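Local coordinates for glycosylation Associate Protein 1 (Streptococcus agalactiae serotype V, PDB 6OYC) that probably acts with its partners Gap2 and Gap3 in the accessory Sec pathway, which glycosylates and exports bacterial surface adhesins, at residues Tyr321-Arg326 with Leu436-Ala441; Lys330-Ser335 with Tyr367-Glu372; Thr409-Leu412 with Asp416-Asn419; Ile428-Ile433 with Tyr465-Ile470. All coordinates share one frame; numbering follows the deposited sequence.

How the contacts relate
All four contacts belong to one parallel sheet, with strand order 406-409, 349-354, 318-323, 426-428, 449-451, 464-466, and to the helices and loops beside it. Contacts 1 and 4 are buried and wholly apolar across their segments; they are joined by backbone hydrogen bonds that link Ile428 to Tyr321 and to Val323. Contacts 2 and 3 are only partly buried and add polar bonds: a weak amide-hydroxyl bond near the surface in contact 2, a straight bond to a carboxylate in contact 3. Tyr321 of contact 1 touches Pro411 and Ile417 of contact 3, while Ser335 of contact 2 touches Ile430 and Ile470 of contact 4. Contacts 2 and 3 do not touch.

Contact 1: Tyr321-Arg326 with Leu436-Ala441; sequences YFVVDR and LYTQIA
Tyr321 has CG anti to the backbone N (chi1 -176°), which carries its ring from strand 318-323 to Thr438 of helix 436-445. The threonine torsion (chi1 -59°) sets OG1 beside its own backbone N and CG2 opposite that nitrogen; CG2 points to the strand, while OG1 turns to Tyr356 and Asp435. CG2 comes obliquely to the tyrosine ring, 4.3 Å from Tyr321 CE1. Two residues further along the strand, Val323 offers one branch to the same methyl, with CG2 lying 4.4 Å from Thr438 CG2. Tyr321 and Val323 thus both rest on one methyl group from the first turn of the helix, and no hydrogen bond crosses between the segments. The hydroxyls are occupied nearby: Tyr321 OH and Thr438 OG1 both hydrogen-bond to Tyr356 OH, and Thr438 OG1 also to Asp435 OD2. Ile417 of helix 414-420 packs against the hydroxyl end of Tyr321. The contact is therefore a light van der Waals touch in a buried place, and the polar link between strand and helix is indirect, passing through the hydroxyl of Tyr356.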
# COMPACT_ATOMS: atom_id res chain seq x y z
N TYR A 321 -11.97 14.12 11.39
CA TYR A 321 -11.64 13.48 10.11
C TYR A 321 -12.73 12.46 9.81
O TYR A 321 -12.77 11.39 10.42
CB TYR A 321 -10.26 12.83 10.24
CG TYR A 321 -9.62 12.17 9.02
CD1 TYR A 321 -9.93 10.85 8.68
CD2 TYR A 321 -8.64 12.83 8.28
CE1 TYR A 321 -9.31 10.24 7.58
CE2 TYR A 321 -8.02 12.22 7.20
CZ TYR A 321 -8.36 10.93 6.85
OH TYR A 321 -7.76 10.32 5.77
N PHE A 322 -13.64 12.79 8.87
CA PHE A 322 -14.90 12.07 8.70
C PHE A 322 -14.94 11.34 7.35
O PHE A 322 -15.12 11.98 6.30
CB PHE A 322 -16.08 13.03 8.82
CG PHE A 322 -17.43 12.36 9.04
CD1 PHE A 322 -17.99 11.53 8.08
CD2 PHE A 322 -18.16 12.61 10.20
CE1 PHE A 322 -19.25 10.95 8.28
CE2 PHE A 322 -19.42 12.02 10.41
CZ PHE A 322 -19.95 11.19 9.44
N VAL A 323 -14.81 10.02 7.39
CA VAL A 323 -14.80 9.22 6.18
C VAL A 323 -16.23 9.08 5.67
O VAL A 323 -17.12 8.64 6.40
CB VAL A 323 -14.17 7.83 6.44
CG1 VAL A 323 -14.29 6.91 5.19
CG2 VAL A 323 -12.71 7.99 6.85
N VAL A 324 -16.46 9.46 4.40
CA VAL A 324 -17.81 9.41 3.84
C VAL A 324 -18.05 8.23 2.90
O VAL A 324 -19.21 7.95 2.56
CB VAL A 324 -18.16 10.74 3.13
CG1 VAL A 324 -18.10 11.90 4.13
CG2 VAL A 324 -17.22 10.98 1.94
N ASP A 325 -17.00 7.50 2.51
CA ASP A 325 -17.15 6.33 1.64
C ASP A 325 -18.09 5.28 2.23
O ASP A 325 -18.13 5.05 3.44
CB ASP A 325 -15.79 5.68 1.38
CG ASP A 325 -14.87 6.58 0.59
OD1 ASP A 325 -15.35 7.28 -0.34
OD2 ASP A 325 -13.68 6.61 0.91
N ARG A 326 -18.82 4.62 1.34
CA ARG A 326 -19.78 3.55 1.62
C ARG A 326 -20.98 4.03 2.41
O ARG A 326 -21.81 3.20 2.81
CB ARG A 326 -19.15 2.37 2.36
CG ARG A 326 -17.90 1.81 1.74
CD ARG A 326 -17.32 0.77 2.69
NE ARG A 326 -16.11 0.14 2.19
CZ ARG A 326 -16.10 -0.81 1.28
NH1 ARG A 326 -17.24 -1.26 0.76
NH2 ARG A 326 -14.94 -1.33 0.88
N LEU A 436 -9.56 0.23 6.30
CA LEU A 436 -8.56 -0.47 7.09
C LEU A 436 -7.39 0.44 7.43
O LEU A 436 -6.96 0.51 8.59
CB LEU A 436 -8.06 -1.71 6.35
CG LEU A 436 -6.86 -2.40 7.03
CD1 LEU A 436 -7.32 -2.95 8.37
CD2 LEU A 436 -6.23 -3.51 6.16
N TYR A 437 -6.83 1.13 6.42
CA TYR A 437 -5.65 1.93 6.69
C TYR A 437 -5.97 3.03 7.70
O TYR A 437 -5.14 3.34 8.57
CB TYR A 437 -5.07 2.53 5.41
CG TYR A 437 -3.80 3.27 5.78
CD1 TYR A 437 -2.66 2.57 6.16
CD2 TYR A 437 -3.76 4.66 5.85
CE1 TYR A 437 -1.49 3.23 6.56
CE2 TYR A 437 -2.58 5.33 6.25
CZ TYR A 437 -1.46 4.61 6.60
OH TYR A 437 -0.30 5.24 7.00
N THR A 438 -7.16 3.62 7.62
CA THR A 438 -7.58 4.63 8.59
C THR A 438 -7.61 4.06 10.00
O THR A 438 -7.20 4.73 10.95
CB THR A 438 -8.96 5.18 8.20
OG1 THR A 438 -8.88 5.76 6.89
CG2 THR A 438 -9.43 6.25 9.18
N GLN A 439 -8.10 2.82 10.16
CA GLN A 439 -8.07 2.18 11.48
C GLN A 439 -6.63 2.02 11.98
O GLN A 439 -6.34 2.31 13.14
CB GLN A 439 -8.76 0.82 11.42
CG GLN A 439 -10.23 0.89 11.12
CD GLN A 439 -10.85 -0.48 11.08
OE1 GLN A 439 -10.59 -1.28 10.16
NE2 GLN A 439 -11.65 -0.79 12.08
N ILE A 440 -5.73 1.54 11.11
CA ILE A 440 -4.32 1.39 11.48
C ILE A 440 -3.74 2.73 11.88
O ILE A 440 -3.00 2.83 12.87
CB ILE A 440 -3.52 0.76 10.32
CG1 ILE A 440 -3.87 -0.72 10.17
CG2 ILE A 440 -2.03 0.96 10.53
CD1 ILE A 440 -3.61 -1.23 8.76
N ALA A 441 -4.03 3.78 11.11
CA ALA A 441 -3.54 5.10 11.45
C ALA A 441 -4.06 5.55 12.81
O ALA A 441 -3.35 6.21 13.58
CB ALA A 441 -3.93 6.09 10.35

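Contact 2: Lys330-Ser335 with Tyr367-Glu372; sequences KELQKS and YDYLKE
Leu332 and Tyr369 supply much of the apolar part of this helix-helix contact, with Leu332 CB 4.2 Å from Tyr369 CE2 and oblique to the ring. One residue on, the branch ends of two leucines meet, Leu332 CD1 lying 4.3 Å from Leu370 CD2. These side chains meet between helix 329-344 and helix 360-375, whose segments run in roughly the same direction, 38° apart, with axes 10.8 Å from each other at closest approach.

The polar part lies further out. The Tyr369 side chain leaves its helix opposite its own nitrogen, and the ring reaches across until OH arrives at Gln333, whose chain bends at chi2. Gln333 CG sits at the ring edge, near its plane, 3.1 Å from Tyr369 OH. Beyond the bend the amide, its plane 21° from the ring's, leaves Gln333 NE2 3.4 Å from Tyr369 OH, a weak, bent hydrogen bond (133°). The tyrosine ring is also stacked with that of His329.

Within the first helix, Ser335 OG donates to Glu331 O (2.7 Å), which Ser335 N reaches from the other face of the carbonyl plane.

Both helices are connections between successive parallel strands, 318-323, 349-354 and 406-409; neighbouring helices packed side by side on one face of such a sheet are typical of the Rossmann-like domains of GT-B proteins.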
# COMPACT_ATOMS: atom_id res chain seq x y z
N LYS A 330 -28.87 8.96 2.72
CA LYS A 330 -29.63 9.18 3.95
C LYS A 330 -28.73 9.12 5.18
O LYS A 330 -28.97 9.82 6.17
CB LYS A 330 -30.79 8.19 4.07
CG LYS A 330 -30.40 6.73 4.36
CD LYS A 330 -30.56 5.81 3.13
CE LYS A 330 -30.25 4.34 3.45
NZ LYS A 330 -30.32 3.54 2.23
N GLU A 331 -27.68 8.30 5.14
CA GLU A 331 -26.73 8.27 6.24
C GLU A 331 -25.90 9.55 6.28
O GLU A 331 -25.53 10.01 7.36
CB GLU A 331 -25.82 7.05 6.12
CG GLU A 331 -26.52 5.76 6.48
CD GLU A 331 -25.82 4.53 5.96
OE1 GLU A 331 -24.89 4.65 5.12
OE2 GLU A 331 -26.21 3.43 6.39
N LEU A 332 -25.61 10.14 5.12
CA LEU A 332 -24.95 11.44 5.14
C LEU A 332 -25.87 12.49 5.72
O LEU A 332 -25.45 13.32 6.54
CB LEU A 332 -24.49 11.83 3.73
CG LEU A 332 -23.39 10.90 3.20
CD1 LEU A 332 -23.02 11.19 1.75
CD2 LEU A 332 -22.17 10.93 4.12
N GLN A 333 -27.14 12.44 5.33
CA GLN A 333 -28.13 13.36 5.88
C GLN A 333 -28.17 13.26 7.40
O GLN A 333 -27.96 14.25 8.11
CB GLN A 333 -29.49 13.08 5.27
CG GLN A 333 -29.76 13.83 3.98
CD GLN A 333 -31.23 14.22 3.84
OE1 GLN A 333 -32.03 14.01 4.76
NE2 GLN A 333 -31.60 14.78 2.69
N LYS A 334 -28.41 12.05 7.92
CA LYS A 334 -28.47 11.89 9.37
C LYS A 334 -27.19 12.37 10.03
O LYS A 334 -27.23 12.92 11.14
CB LYS A 334 -28.73 10.42 9.74
CG LYS A 334 -30.20 9.99 9.67
CD LYS A 334 -30.36 8.63 9.00
CE LYS A 334 -31.37 7.75 9.71
NZ LYS A 334 -32.72 8.37 9.81
N SER A 335 -26.05 12.20 9.36
CA SER A 335 -24.78 12.61 9.94
C SER A 335 -24.65 14.12 9.99
O SER A 335 -24.25 14.68 11.01
CB SER A 335 -23.62 12.00 9.15
OG SER A 335 -23.62 10.59 9.25
N TYR A 367 -19.30 14.63 -3.52
CA TYR A 367 -19.05 16.03 -3.16
C TYR A 367 -20.25 16.91 -3.53
O TYR A 367 -20.66 17.76 -2.74
CB TYR A 367 -17.78 16.54 -3.86
CG TYR A 367 -17.57 18.00 -3.62
CD1 TYR A 367 -17.03 18.46 -2.43
CD2 TYR A 367 -17.95 18.94 -4.57
CE1 TYR A 367 -16.85 19.82 -2.19
CE2 TYR A 367 -17.78 20.29 -4.35
CZ TYR A 367 -17.23 20.73 -3.16
OH TYR A 367 -17.07 22.08 -2.94
N ASP A 368 -20.81 16.71 -4.73
CA ASP A 368 -21.99 17.46 -5.15
C ASP A 368 -23.14 17.25 -4.19
O ASP A 368 -23.83 18.20 -3.82
CB ASP A 368 -22.42 17.04 -6.56
CG ASP A 368 -21.53 17.59 -7.64
OD1 ASP A 368 -20.80 18.56 -7.38
OD2 ASP A 368 -21.57 17.06 -8.77
N TYR A 369 -23.36 16.00 -3.76
CA TYR A 369 -24.44 15.77 -2.81
C TYR A 369 -24.14 16.44 -1.47
O TYR A 369 -25.03 17.07 -0.89
CB TYR A 369 -24.69 14.27 -2.63
CG TYR A 369 -25.83 14.03 -1.68
CD1 TYR A 369 -27.15 14.03 -2.13
CD2 TYR A 369 -25.59 13.85 -0.33
CE1 TYR A 369 -28.20 13.83 -1.23
CE2 TYR A 369 -26.62 13.66 0.56
CZ TYR A 369 -27.92 13.64 0.11
OH TYR A 369 -28.91 13.45 1.04
N LEU A 370 -22.91 16.32 -0.97
CA LEU A 370 -22.58 16.94 0.31
C LEU A 370 -22.77 18.45 0.25
O LEU A 370 -23.28 19.06 1.19
CB LEU A 370 -21.14 16.61 0.71
CG LEU A 370 -20.92 15.29 1.42
CD1 LEU A 370 -19.45 15.17 1.77
CD2 LEU A 370 -21.78 15.23 2.66
N LYS A 371 -22.37 19.08 -0.87
CA LYS A 371 -22.57 20.52 -1.00
C LYS A 371 -24.05 20.88 -0.93
O LYS A 371 -24.43 21.83 -0.24
CB LYS A 371 -21.95 21.02 -2.31
CG LYS A 371 -21.55 22.50 -2.28
CD LYS A 371 -21.06 23.01 -3.65
CE LYS A 371 -21.10 24.55 -3.73
NZ LYS A 371 -21.60 25.09 -5.03
N GLU A 372 -24.91 20.13 -1.63
CA GLU A 372 -26.33 20.46 -1.63
C GLU A 372 -26.96 20.21 -0.27
O GLU A 372 -27.78 21.01 0.20
CB GLU A 372 -27.07 19.66 -2.71
CG GLU A 372 -27.13 20.33 -4.07
CD GLU A 372 -27.70 21.73 -4.01
OE1 GLU A 372 -28.54 22.01 -3.12
OE2 GLU A 372 -27.31 22.55 -4.87

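Contact 3: Thr409-Leu412 with Asp416-Asn419; sequences THPL and DIIN
Pro411 and Ile417 meet at about a right angle: CB of the proline ring meets the isoleucine chain, and Pro411 CB lies 3.6 Å from Ile417 CG1. That same ring carbon also touches the base of the preceding residue, with Pro411 CB 3.6 Å from Asp416 CB, so it sits against two consecutive side chains in the first turns of helix 414-420. Tyr321 of strand 318-323, two strands away in the sheet, and Tyr356 also touch Pro411, and Tyr356 touches Ile417.

Leu412 and Asp416 are set obliquely to each other, the carboxylate lying beside the leucine backbone. Asp416 has CG beside its own backbone N (chi1 -84°), which swings the group back from the helix toward the loop that leads into it. There Leu412 N donates to Asp416 OD2 at 2.7 Å along a nearly straight line, the N-H to oxygen angle being 172°. The nitrogen meets that oxygen on its anti side, 19° out of the carboxylate plane. Leu412 CB lies beside the same oxygen, 3.5 Å from Asp416 OD2. Asp416 N, meanwhile, is hydrogen-bonded to Ser413 OG.

The short turn from strand 406-409 into the helix is thus closed by one short, straight bond to a carboxylate over an apolar base. The negative charge stands in the first turn of the helix, where the helix dipole would probably stabilise it.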
# COMPACT_ATOMS: atom_id res chain seq x y z
N THR A 409 -11.88 16.57 1.26
CA THR A 409 -10.58 16.24 0.71
C THR A 409 -10.55 14.79 0.25
O THR A 409 -11.30 13.94 0.74
CB THR A 409 -9.44 16.49 1.72
OG1 THR A 409 -8.19 16.30 1.06
CG2 THR A 409 -9.49 15.49 2.85
N HIS A 410 -9.64 14.52 -0.69
CA HIS A 410 -9.42 13.19 -1.25
C HIS A 410 -7.93 12.88 -1.19
O HIS A 410 -7.19 13.18 -2.13
CB HIS A 410 -9.94 13.12 -2.69
CG HIS A 410 -9.48 11.89 -3.42
ND1 HIS A 410 -9.67 10.62 -2.93
CD2 HIS A 410 -8.81 11.75 -4.59
CE1 HIS A 410 -9.15 9.74 -3.78
NE2 HIS A 410 -8.63 10.41 -4.79
N PRO A 411 -7.46 12.27 -0.10
CA PRO A 411 -6.03 11.92 -0.01
C PRO A 411 -5.64 10.94 -1.12
O PRO A 411 -6.38 10.01 -1.42
CB PRO A 411 -5.90 11.29 1.38
CG PRO A 411 -7.21 11.64 2.10
CD PRO A 411 -8.24 11.81 1.05
N LEU A 412 -4.46 11.17 -1.72
CA LEU A 412 -3.98 10.40 -2.87
C LEU A 412 -3.06 9.25 -2.50
O LEU A 412 -2.79 8.40 -3.34
CB LEU A 412 -3.23 11.33 -3.85
CG LEU A 412 -4.03 12.54 -4.37
CD1 LEU A 412 -3.14 13.59 -5.03
CD2 LEU A 412 -5.14 12.10 -5.30
N ASP A 416 -0.39 11.51 2.21
CA ASP A 416 -1.46 12.49 2.41
C ASP A 416 -2.20 12.23 3.72
O ASP A 416 -2.35 13.13 4.55
CB ASP A 416 -2.46 12.42 1.27
CG ASP A 416 -2.04 13.23 0.09
OD1 ASP A 416 -0.99 13.90 0.19
OD2 ASP A 416 -2.73 13.15 -0.94
N ILE A 417 -2.66 10.99 3.91
CA ILE A 417 -3.42 10.64 5.09
C ILE A 417 -2.62 10.95 6.34
O ILE A 417 -3.12 11.54 7.30
CB ILE A 417 -3.81 9.15 5.06
CG1 ILE A 417 -4.74 8.89 3.87
CG2 ILE A 417 -4.41 8.72 6.40
CD1 ILE A 417 -4.98 7.42 3.62
N ILE A 418 -1.35 10.57 6.32
CA ILE A 418 -0.46 10.80 7.44
C ILE A 418 -0.35 12.29 7.72
O ILE A 418 -0.44 12.73 8.87
CB ILE A 418 0.91 10.16 7.18
CG1 ILE A 418 0.80 8.63 7.18
CG2 ILE A 418 1.91 10.65 8.22
CD1 ILE A 418 2.06 7.90 6.66
N ASN A 419 -0.19 13.09 6.67
CA ASN A 419 -0.11 14.53 6.87
C ASN A 419 -1.45 15.08 7.35
O ASN A 419 -1.49 15.91 8.26
CB ASN A 419 0.36 15.23 5.61
CG ASN A 419 1.86 15.25 5.50
OD1 ASN A 419 2.52 16.18 5.97
ND2 ASN A 419 2.43 14.20 4.92

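Contact 4: Ile428-Ile433 with Tyr465-Ile470; sequences IDISKI and YIIEEI
Ile430, Ile467 and Ile470 make the contact by themselves, without a flat group between the two segments; rings appear only around them. The ring of Phe322, from strand 318-323, touches Ile430. Further back in the segment 465-470, the ring of Tyr465 meets His460 edge-to-face and Tyr479 with planes about 60° apart.

The isoleucines divide the work by branch. Ile430 CG1 stands between the backbone N and the carbonyl carbon (chi1 52°), the crowded position, and Ile467 CG1 adopts the same kind of rotamer. This torsion points the two branches of Ile430 at different partners. Its short branch goes to one, Ile430 CG2 lying 3.9 Å from Ile467 CD1. Its long branch goes to the other: Ile430 CD1 is 3.9 Å from Ile470 CG1 and 4.0 Å from Ile470 CD1, the two chains meeting at about a right angle. Ser335 touches both Ile430 and Ile470, which places helix 329-344 beside the cluster, and Ala476 of helix 473-481 lies on Ile467.

Beyond Ile430 the chain turns. Ser431 OG accepts from Ile433 N at 3.1 Å, an ST turn, while Ile430 O is held by the hydroxyl of Thr452.

The two segments run on from the C-terminal ends of strands 426-428 and 464-466, with strand 449-451 between them. An isoleucine cluster joining the loops after two parallel strands, beside helix 329-344, is consistent with the Rossmann-like architecture of the GT-B clan.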
# COMPACT_ATOMS: atom_id res chain seq x y z
N ILE A 428 -13.81 9.72 12.47
CA ILE A 428 -15.15 9.15 12.37
C ILE A 428 -15.26 8.34 11.08
O ILE A 428 -15.13 8.88 9.97
CB ILE A 428 -16.25 10.22 12.43
CG1 ILE A 428 -16.27 10.90 13.80
CG2 ILE A 428 -17.61 9.55 12.23
CD1 ILE A 428 -17.42 11.87 13.98
N ASP A 429 -15.52 7.05 11.22
CA ASP A 429 -15.82 6.18 10.09
C ASP A 429 -16.95 5.27 10.55
O ASP A 429 -16.72 4.32 11.30
CB ASP A 429 -14.58 5.40 9.66
CG ASP A 429 -14.75 4.73 8.31
OD1 ASP A 429 -15.91 4.65 7.82
OD2 ASP A 429 -13.72 4.29 7.75
N ILE A 430 -18.17 5.58 10.11
CA ILE A 430 -19.36 4.95 10.68
C ILE A 430 -20.02 3.98 9.71
O ILE A 430 -21.10 3.46 10.01
CB ILE A 430 -20.37 5.99 11.18
CG1 ILE A 430 -20.69 7.01 10.08
CG2 ILE A 430 -19.88 6.68 12.45
CD1 ILE A 430 -21.92 7.81 10.35
N SER A 431 -19.41 3.72 8.56
CA SER A 431 -19.96 2.74 7.64
C SER A 431 -19.80 1.34 8.23
O SER A 431 -19.09 1.13 9.22
CB SER A 431 -19.27 2.82 6.27
OG SER A 431 -18.14 1.98 6.21
N LYS A 432 -20.46 0.36 7.60
CA LYS A 432 -20.32 -1.01 8.08
C LYS A 432 -18.99 -1.65 7.71
O LYS A 432 -18.65 -2.67 8.31
CB LYS A 432 -21.44 -1.91 7.57
CG LYS A 432 -22.81 -1.26 7.59
CD LYS A 432 -23.78 -2.06 6.73
CE LYS A 432 -25.05 -1.29 6.51
NZ LYS A 432 -26.06 -1.65 7.52
N ILE A 433 -18.24 -1.09 6.76
CA ILE A 433 -16.91 -1.59 6.41
C ILE A 433 -15.92 -0.44 6.51
O ILE A 433 -15.58 0.19 5.49
CB ILE A 433 -16.88 -2.21 5.01
CG1 ILE A 433 -18.10 -3.10 4.78
CG2 ILE A 433 -15.60 -3.01 4.81
CD1 ILE A 433 -18.30 -3.52 3.34
N TYR A 465 -15.19 4.98 20.37
CA TYR A 465 -16.57 4.99 20.83
C TYR A 465 -17.43 4.37 19.74
O TYR A 465 -17.40 4.82 18.59
CB TYR A 465 -17.03 6.41 21.16
CG TYR A 465 -18.28 6.48 22.01
CD1 TYR A 465 -19.54 6.27 21.45
CD2 TYR A 465 -18.21 6.79 23.37
CE1 TYR A 465 -20.70 6.35 22.22
CE2 TYR A 465 -19.37 6.88 24.15
CZ TYR A 465 -20.61 6.66 23.57
OH TYR A 465 -21.75 6.74 24.33
N ILE A 466 -18.18 3.34 20.11
CA ILE A 466 -19.07 2.64 19.19
C ILE A 466 -20.49 3.15 19.41
O ILE A 466 -21.06 2.99 20.49
CB ILE A 466 -18.98 1.11 19.40
CG1 ILE A 466 -17.53 0.65 19.32
CG2 ILE A 466 -19.81 0.40 18.36
CD1 ILE A 466 -17.36 -0.85 19.42
N ILE A 467 -21.05 3.78 18.38
CA ILE A 467 -22.40 4.31 18.44
C ILE A 467 -23.36 3.29 17.85
O ILE A 467 -23.05 2.61 16.86
CB ILE A 467 -22.51 5.68 17.72
CG1 ILE A 467 -22.17 5.55 16.24
CG2 ILE A 467 -21.59 6.70 18.35
CD1 ILE A 467 -22.40 6.81 15.45
N GLU A 468 -24.53 3.16 18.49
CA GLU A 468 -25.58 2.27 17.99
C GLU A 468 -26.41 2.94 16.91
O GLU A 468 -26.96 2.25 16.05
CB GLU A 468 -26.49 1.83 19.14
CG GLU A 468 -25.83 0.91 20.16
CD GLU A 468 -26.17 1.28 21.61
OE1 GLU A 468 -26.01 0.42 22.50
OE2 GLU A 468 -26.61 2.43 21.85
N GLU A 469 -26.51 4.27 16.95
CA GLU A 469 -27.24 5.02 15.94
C GLU A 469 -26.46 6.29 15.63
O GLU A 469 -25.64 6.74 16.44
CB GLU A 469 -28.66 5.36 16.41
CG GLU A 469 -29.68 5.51 15.28
CD GLU A 469 -31.01 6.08 15.77
OE1 GLU A 469 -31.00 6.81 16.79
OE2 GLU A 469 -32.06 5.80 15.14
N ILE A 470 -26.72 6.87 14.47
CA ILE A 470 -25.92 8.01 14.04
C ILE A 470 -26.14 9.21 14.97
O ILE A 470 -25.19 9.94 15.29
CB ILE A 470 -26.22 8.35 12.57
CG1 ILE A 470 -25.60 7.26 11.67
CG2 ILE A 470 -25.65 9.72 12.20
CD1 ILE A 470 -25.93 7.41 10.20